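Local coordinates for protein signal recognition particle receptor FtsY (Sulfolobus acidocaldarius, PDB 5L3S) that serves as the receptor for the signal recognition particle and combines an SRP54-type helical bundle with a P-loop NTPase domain, at residues B[14-20]-B[56-62]; B[43-47]-B[260-265]; B[132-136]-B[157-161]. Numbering follows the deposited sequence.

Overall arrangement
Contact 1 lies on the surface at the far tip of the helical bundle. Contact 2 is partly buried and joins that bundle to the GTPase domain. Contact 3 is partly buried at the margin of the GTPase sheet. Contacts 1 and 2 share a run of chain: helix 41-55 supplies segment 43-47 and leads to segment 56-62. Their centres are about 26 Å apart. Contact 3 is on the opposite side of the chain's centre, its own centre about 61 Å from that of contact 1 and about 37 Å from that of contact 2. Contacts 1 and 3 are strand pairs joined by main-chain hydrogen bonds, antiparallel and parallel; contact 3 adds apolar side chains on both faces. Contact 2 is made by side chains, with a salt bridge at its edge.

Contact 1: residues B[14-20]-B[56-62]; sequences KYKTIKE and IGKKVSR
This is a small two-stranded antiparallel ribbon on the surface at the end of the SRP54-type helical bundle. The N-to-C directions of strands 15-17 and 59-61 differ by 137°, antiparallel but well splayed, with axes 4.0 Å apart at closest approach. Lys-16 and Val-60 form a hydrogen-bonded pair: Lys-16 N to Val-60 O is very short at 2.4 Å, and Val-60 N to Lys-16 O is weak at 2.7 Å. Thr-17 and Lys-59 form a non-hydrogen-bonded pair on the other face. Beyond the strands Ile-18 bonds to two residues: Ile-18 N to Lys-58 O and Gly-57 N to Ile-18 O, both 2.9 Å. Gly-57 adopts phi 106°, psi -15°, where a CB would clash with the preceding carbonyl. Ile-18, rotamer mt, sets its CG1 4.1 Å from Val-60 CG1 and also touches Leu-23 of helix 20-36. The CD1 of Ile-56, rotamer mm, reaches within 3.3 Å of Glu-20 N. Lys-16 NZ and Arg-62 NE, like charges, are 4.4 Å apart. All hydrogen bonds between the segments are main-chain and no salt bridge joins them, so backbone pairing dominates, with Ile-18 and Val-60 packed beside it.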
# COMPACT_ATOMS: atom_id res chain seq x y z
N LYS B 14 -7.28 -15.33 48.98
CA LYS B 14 -6.13 -15.95 48.34
C LYS B 14 -5.88 -15.30 46.99
O LYS B 14 -4.75 -14.94 46.65
CB LYS B 14 -6.37 -17.45 48.16
CG LYS B 14 -6.98 -18.13 49.38
CD LYS B 14 -7.37 -19.58 49.08
CE LYS B 14 -8.24 -19.67 47.84
NZ LYS B 14 -9.43 -18.77 47.90
N TYR B 15 -6.94 -15.15 46.22
CA TYR B 15 -6.85 -14.58 44.89
C TYR B 15 -7.27 -13.11 44.93
O TYR B 15 -8.23 -12.76 45.63
CB TYR B 15 -7.73 -15.36 43.91
CG TYR B 15 -7.73 -16.86 44.12
CD1 TYR B 15 -8.92 -17.58 44.14
CD2 TYR B 15 -6.54 -17.56 44.30
CE1 TYR B 15 -8.93 -18.95 44.34
CE2 TYR B 15 -6.54 -18.93 44.51
CZ TYR B 15 -7.74 -19.62 44.52
OH TYR B 15 -7.75 -20.98 44.72
N LYS B 16 -6.56 -12.26 44.20
CA LYS B 16 -6.90 -10.84 44.12
C LYS B 16 -7.87 -10.56 42.98
O LYS B 16 -7.82 -11.20 41.94
CB LYS B 16 -5.65 -9.97 43.97
CG LYS B 16 -4.83 -9.83 45.25
CD LYS B 16 -5.66 -9.26 46.40
CE LYS B 16 -4.81 -9.05 47.64
NZ LYS B 16 -5.62 -8.70 48.84
N THR B 17 -8.75 -9.59 43.19
CA THR B 17 -9.75 -9.23 42.19
C THR B 17 -9.24 -8.12 41.27
O THR B 17 -8.80 -7.06 41.73
CB THR B 17 -11.06 -8.79 42.86
OG1 THR B 17 -11.53 -9.82 43.73
CG2 THR B 17 -12.13 -8.50 41.81
N ILE B 18 -9.31 -8.35 39.97
CA ILE B 18 -8.85 -7.35 39.01
C ILE B 18 -9.82 -6.17 38.94
O ILE B 18 -11.02 -6.35 38.74
CB ILE B 18 -8.68 -7.93 37.61
CG1 ILE B 18 -7.63 -9.04 37.63
CG2 ILE B 18 -8.29 -6.84 36.62
CD1 ILE B 18 -7.47 -9.73 36.28
N LYS B 19 -9.28 -4.97 39.12
CA LYS B 19 -10.05 -3.74 39.01
C LYS B 19 -9.52 -2.96 37.82
O LYS B 19 -8.42 -3.23 37.35
CB LYS B 19 -9.90 -2.89 40.27
CG LYS B 19 -10.16 -3.64 41.57
CD LYS B 19 -11.57 -4.17 41.60
CE LYS B 19 -11.82 -4.97 42.89
NZ LYS B 19 -11.61 -4.14 44.09
N GLU B 20 -10.30 -1.97 37.36
CA GLU B 20 -9.90 -1.19 36.19
C GLU B 20 -8.53 -0.55 36.36
O GLU B 20 -7.70 -0.60 35.45
CB GLU B 20 -10.94 -0.12 35.83
CG GLU B 20 -10.66 0.52 34.47
CD GLU B 20 -11.69 1.55 34.06
OE1 GLU B 20 -12.54 1.93 34.90
OE2 GLU B 20 -11.65 1.99 32.89
N ILE B 56 -12.25 -7.24 34.24
CA ILE B 56 -12.74 -6.53 35.41
C ILE B 56 -13.62 -7.49 36.20
O ILE B 56 -14.65 -7.92 35.71
CB ILE B 56 -13.59 -5.29 35.06
CG1 ILE B 56 -12.77 -4.24 34.31
CG2 ILE B 56 -14.14 -4.65 36.34
CD1 ILE B 56 -11.51 -3.92 34.99
N GLY B 57 -13.18 -7.82 37.40
CA GLY B 57 -13.96 -8.70 38.26
C GLY B 57 -13.41 -10.11 38.39
O GLY B 57 -13.80 -10.86 39.29
N LYS B 58 -12.49 -10.47 37.49
CA LYS B 58 -11.87 -11.79 37.53
C LYS B 58 -10.84 -11.89 38.64
O LYS B 58 -10.16 -10.92 38.94
CB LYS B 58 -11.21 -12.13 36.19
CG LYS B 58 -12.15 -12.11 34.99
CD LYS B 58 -13.33 -13.05 35.15
CE LYS B 58 -14.13 -13.17 33.86
NZ LYS B 58 -15.39 -13.95 34.06
N LYS B 59 -10.75 -13.06 39.26
CA LYS B 59 -9.80 -13.27 40.34
C LYS B 59 -8.45 -13.71 39.78
O LYS B 59 -8.36 -14.21 38.66
CB LYS B 59 -10.31 -14.33 41.32
CG LYS B 59 -11.61 -13.95 42.01
CD LYS B 59 -12.08 -15.10 42.90
CE LYS B 59 -13.38 -14.76 43.61
NZ LYS B 59 -13.81 -15.87 44.52
N VAL B 60 -7.39 -13.51 40.57
CA VAL B 60 -6.05 -13.88 40.16
C VAL B 60 -5.15 -14.03 41.39
O VAL B 60 -5.35 -13.35 42.40
CB VAL B 60 -5.45 -12.82 39.20
CG1 VAL B 60 -5.26 -11.49 39.90
CG2 VAL B 60 -4.15 -13.31 38.60
N SER B 61 -4.18 -14.94 41.32
CA SER B 61 -3.28 -15.19 42.44
C SER B 61 -2.49 -13.95 42.83
O SER B 61 -2.21 -13.09 41.99
CB SER B 61 -2.32 -16.33 42.10
OG SER B 61 -1.37 -16.51 43.14
N ARG B 62 -2.12 -13.87 44.10
CA ARG B 62 -1.45 -12.70 44.65
C ARG B 62 -0.08 -12.43 44.02
O ARG B 62 0.22 -11.30 43.65
CB ARG B 62 -1.32 -12.80 46.17
CG ARG B 62 -2.61 -12.56 46.91
CD ARG B 62 -2.50 -12.96 48.38
NE ARG B 62 -3.73 -12.68 49.11
CZ ARG B 62 -3.94 -13.02 50.37
NH1 ARG B 62 -3.01 -13.66 51.06
NH2 ARG B 62 -5.10 -12.72 50.95

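Contact 2: residues B[43-47]-B[260-265]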
# COMPACT_ATOMS: atom_id res chain seq x y z
N VAL B 43 -10.81 -0.43 15.62
CA VAL B 43 -10.79 -1.85 15.96
C VAL B 43 -9.95 -2.10 17.22
O VAL B 43 -10.34 -2.88 18.09
CB VAL B 43 -10.28 -2.70 14.78
CG1 VAL B 43 -10.05 -4.16 15.20
CG2 VAL B 43 -11.25 -2.60 13.63
N THR B 44 -8.81 -1.43 17.30
CA THR B 44 -7.96 -1.48 18.49
C THR B 44 -8.73 -1.09 19.74
O THR B 44 -8.66 -1.78 20.77
CB THR B 44 -6.73 -0.58 18.31
OG1 THR B 44 -5.84 -1.20 17.38
CG2 THR B 44 -6.00 -0.36 19.63
N GLU B 45 -9.48 -0.00 19.67
CA GLU B 45 -10.29 0.43 20.81
C GLU B 45 -11.33 -0.63 21.24
O GLU B 45 -11.48 -0.92 22.43
CB GLU B 45 -10.97 1.76 20.53
CG GLU B 45 -11.74 2.30 21.72
CD GLU B 45 -12.14 3.75 21.55
OE1 GLU B 45 -11.83 4.34 20.49
OE2 GLU B 45 -12.75 4.30 22.49
N LYS B 46 -12.05 -1.20 20.27
CA LYS B 46 -13.08 -2.18 20.60
C LYS B 46 -12.47 -3.43 21.22
O LYS B 46 -12.98 -3.97 22.20
CB LYS B 46 -13.90 -2.56 19.37
CG LYS B 46 -14.83 -1.48 18.86
CD LYS B 46 -15.41 -1.86 17.51
CE LYS B 46 -16.46 -0.87 17.03
NZ LYS B 46 -16.79 -1.10 15.59
N ILE B 47 -11.36 -3.89 20.66
CA ILE B 47 -10.70 -5.08 21.17
C ILE B 47 -10.21 -4.89 22.61
O ILE B 47 -10.34 -5.78 23.45
CB ILE B 47 -9.54 -5.49 20.24
CG1 ILE B 47 -10.10 -6.20 19.01
CG2 ILE B 47 -8.55 -6.40 20.96
CD1 ILE B 47 -9.07 -6.51 17.98
N LEU B 260 -6.35 -8.96 11.57
CA LEU B 260 -7.20 -8.95 12.75
C LEU B 260 -8.47 -8.14 12.50
O LEU B 260 -9.57 -8.57 12.87
CB LEU B 260 -6.44 -8.39 13.95
CG LEU B 260 -7.17 -8.25 15.29
CD1 LEU B 260 -7.92 -9.54 15.64
CD2 LEU B 260 -6.18 -7.86 16.39
N SER B 261 -8.32 -6.97 11.89
CA SER B 261 -9.46 -6.10 11.60
C SER B 261 -10.48 -6.78 10.67
O SER B 261 -11.69 -6.65 10.88
CB SER B 261 -8.99 -4.77 11.00
OG SER B 261 -8.33 -4.00 11.99
N LEU B 262 -9.99 -7.48 9.66
CA LEU B 262 -10.82 -8.22 8.73
C LEU B 262 -11.67 -9.28 9.42
O LEU B 262 -12.88 -9.39 9.18
CB LEU B 262 -9.94 -8.90 7.69
CG LEU B 262 -9.37 -8.03 6.59
CD1 LEU B 262 -8.38 -8.84 5.79
CD2 LEU B 262 -10.52 -7.57 5.73
N ALA B 263 -11.04 -10.07 10.28
CA ALA B 263 -11.74 -11.09 11.02
C ALA B 263 -12.72 -10.46 12.01
O ALA B 263 -13.88 -10.86 12.08
CB ALA B 263 -10.76 -11.99 11.75
N TYR B 264 -12.25 -9.45 12.74
CA TYR B 264 -13.05 -8.86 13.80
C TYR B 264 -14.26 -8.09 13.25
O TYR B 264 -15.37 -8.26 13.74
CB TYR B 264 -12.18 -7.96 14.70
CG TYR B 264 -12.87 -7.46 15.95
CD1 TYR B 264 -13.58 -6.27 15.95
CD2 TYR B 264 -12.81 -8.19 17.13
CE1 TYR B 264 -14.21 -5.82 17.09
CE2 TYR B 264 -13.43 -7.75 18.27
CZ TYR B 264 -14.13 -6.57 18.25
OH TYR B 264 -14.75 -6.14 19.40
N GLU B 265 -14.04 -7.26 12.24
CA GLU B 265 -15.10 -6.44 11.65
C GLU B 265 -15.95 -7.12 10.58
O GLU B 265 -17.17 -6.94 10.54
CB GLU B 265 -14.51 -5.18 11.02
CG GLU B 265 -14.06 -4.16 12.03
CD GLU B 265 -15.23 -3.61 12.80
OE1 GLU B 265 -16.26 -3.29 12.17
OE2 GLU B 265 -15.11 -3.51 14.04
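Val-43, Ile-47, Leu-260 and the Tyr-264 ring form the apolar centre. Ile-47 CD1 lies 3.6 Å from Leu-260 CD2. Ile-47 CG1 sits over one face of the Tyr-264 ring, 4.0 Å from the centroid and 21° off the normal, a CH-pi contact. Val-43 CG1 also touches the ring, 4.2 Å from Tyr-264 CD1. Val-43 CG2 is 3.6 Å from Ser-261 OG and 3.6 Å from Glu-265 CG. The helix segments cross at 61° with axes 10.9 Å apart, so side chains fill the gap. Leu-230 of helix 228-239 touches Val-43 and Ser-261, and helix 66-85 adds Leu-74 against Ile-47 and Ile-78 against Leu-260.

Further out, Lys-46 CB lies 3.7 Å from Tyr-264 OH. That hydroxyl is hydrogen-bonded to Asp-50, farther along helix 41-55. At the edge Lys-46 NZ forms a salt bridge with Glu-265 OE2 at 3.3 Å, a weak hydrogen bond. The stronger partner of Glu-265 is Arg-234, in a salt bridge through Glu-265 OE1. Helix 41-55 belongs to the helical bundle and helix 258-266 to the GTPase domain, so this is part of the packing between the two. Its chemistry implies a joint held mainly by apolar fit, with weak charge pairing at its exposed edge.

Contact 3: residues B[132-136]-B[157-161]. With SO4 (sulfate ion), chain X.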
# COMPACT_ATOMS: atom_id res chain seq x y z
N THR B 132 -3.69 -25.39 -14.73
CA THR B 132 -4.18 -24.03 -14.60
C THR B 132 -4.03 -23.25 -15.89
O THR B 132 -3.08 -23.46 -16.64
CB THR B 132 -3.38 -23.25 -13.52
OG1 THR B 132 -2.01 -23.14 -13.93
CG2 THR B 132 -3.44 -23.94 -12.18
N ILE B 133 -4.96 -22.34 -16.15
CA ILE B 133 -4.75 -21.33 -17.19
C ILE B 133 -5.10 -19.97 -16.60
O ILE B 133 -5.86 -19.87 -15.63
CB ILE B 133 -5.58 -21.57 -18.47
CG1 ILE B 133 -7.06 -21.33 -18.21
CG2 ILE B 133 -5.33 -22.96 -19.04
CD1 ILE B 133 -7.90 -21.47 -19.46
N ILE B 134 -4.51 -18.93 -17.17
CA ILE B 134 -4.72 -17.58 -16.69
C ILE B 134 -5.51 -16.80 -17.72
O ILE B 134 -5.21 -16.89 -18.92
CB ILE B 134 -3.37 -16.86 -16.49
CG1 ILE B 134 -2.47 -17.67 -15.56
CG2 ILE B 134 -3.59 -15.42 -16.01
CD1 ILE B 134 -1.04 -17.17 -15.49
N ALA B 135 -6.52 -16.08 -17.26
CA ALA B 135 -7.24 -15.12 -18.09
C ALA B 135 -6.64 -13.73 -17.87
O ALA B 135 -6.65 -13.20 -16.75
CB ALA B 135 -8.71 -15.10 -17.71
N ALA B 136 -6.12 -13.14 -18.95
CA ALA B 136 -5.55 -11.79 -18.91
C ALA B 136 -6.65 -10.75 -19.01
O ALA B 136 -6.77 -10.05 -20.02
CB ALA B 136 -4.53 -11.62 -20.03
N VAL B 157 2.47 -22.24 -18.32
CA VAL B 157 1.03 -22.43 -18.35
C VAL B 157 0.44 -21.56 -19.44
O VAL B 157 1.05 -20.56 -19.84
CB VAL B 157 0.37 -22.08 -17.00
CG1 VAL B 157 0.88 -23.01 -15.91
CG2 VAL B 157 0.61 -20.63 -16.64
N GLN B 158 -0.73 -21.94 -19.92
CA GLN B 158 -1.40 -21.19 -20.98
C GLN B 158 -2.00 -19.88 -20.50
O GLN B 158 -2.71 -19.84 -19.49
CB GLN B 158 -2.50 -22.04 -21.61
CG GLN B 158 -3.46 -21.23 -22.48
CD GLN B 158 -3.07 -21.23 -23.94
OE1 GLN B 158 -2.92 -22.29 -24.54
NE2 GLN B 158 -2.90 -20.04 -24.52
N LEU B 159 -1.73 -18.80 -21.23
CA LEU B 159 -2.36 -17.51 -20.97
C LEU B 159 -3.41 -17.26 -22.04
O LEU B 159 -3.13 -17.35 -23.23
CB LEU B 159 -1.33 -16.38 -21.03
CG LEU B 159 -1.90 -14.98 -20.79
CD1 LEU B 159 -2.44 -14.85 -19.37
CD2 LEU B 159 -0.82 -13.92 -21.05
N ILE B 160 -4.62 -16.91 -21.62
CA ILE B 160 -5.65 -16.56 -22.58
C ILE B 160 -5.75 -15.03 -22.66
O ILE B 160 -6.10 -14.36 -21.68
CB ILE B 160 -7.00 -17.19 -22.20
CG1 ILE B 160 -6.85 -18.71 -22.12
CG2 ILE B 160 -8.08 -16.79 -23.21
CD1 ILE B 160 -6.68 -19.38 -23.47
N ARG B 161 -5.41 -14.47 -23.82
CA ARG B 161 -5.42 -13.02 -23.99
C ARG B 161 -6.73 -12.50 -24.56
O ARG B 161 -7.03 -11.31 -24.49
CB ARG B 161 -4.25 -12.58 -24.89
CG ARG B 161 -2.89 -13.08 -24.41
CD ARG B 161 -1.75 -12.20 -24.90
NE ARG B 161 -0.54 -12.97 -25.18
CZ ARG B 161 0.69 -12.45 -25.23
NH1 ARG B 161 0.88 -11.15 -25.00
NH2 ARG B 161 1.73 -13.23 -25.50
S SO4 X . -5.66 -16.29 -26.84
O1 SO4 X . -6.96 -15.77 -26.41
O2 SO4 X . -5.75 -17.75 -26.92
O3 SO4 X . -4.61 -15.91 -25.88
O4 SO4 X . -5.31 -15.75 -28.15
O HOH W 1 -1.81 -24.34 -18.98
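This pair belongs to a beta-alpha-beta unit of the P-loop NTPase fold: strand 132-137, helix 144-155, then strand 158-160, an edge strand of the sheet within this chain. The strand segments run parallel at 28°, with axes 4.8 Å apart. Val-157 leads in. Its CG1 is 3.5 Å from Thr-132 OG1 and its CG2 is 4.0 Å from Ile-134 CD1. Val-122 of helix 114-127 touches all three residues.

Gln-158 N and Thr-132 O are 4.3 Å apart, too far to bond directly. A water bridges them, 2.8 Å from each. Gln-158 O then accepts from Ile-134 N at 3.1 Å. Leu-159 pairs with Ile-134, and Leu-159 CD1 packs 3.6 Å from Ile-134 CG2 and 3.9 Å from Ala-136 CB. On the face of Ile-134 and Leu-159, helix 144-155 covers Leu-159 with Ala-149 and Ala-152. Both backbone polar groups of Ile-160 face strand 132-137: Ile-160 N donates to Ile-134 O at 2.8 Å and Ile-160 O accepts from Ala-136 N at 3.0 Å. On the face shared with Ile-133 and Ala-135, Ile-160 CG1 is 4.0 Å from Ile-133 CD1. Helix 168-181 covers Ile-133 and Ala-135 there. Past the strand, a sulfate ion, probably from the crystallisation liquor, takes a backbone amide: Arg-161 N to sulfate O3 is 2.6 Å.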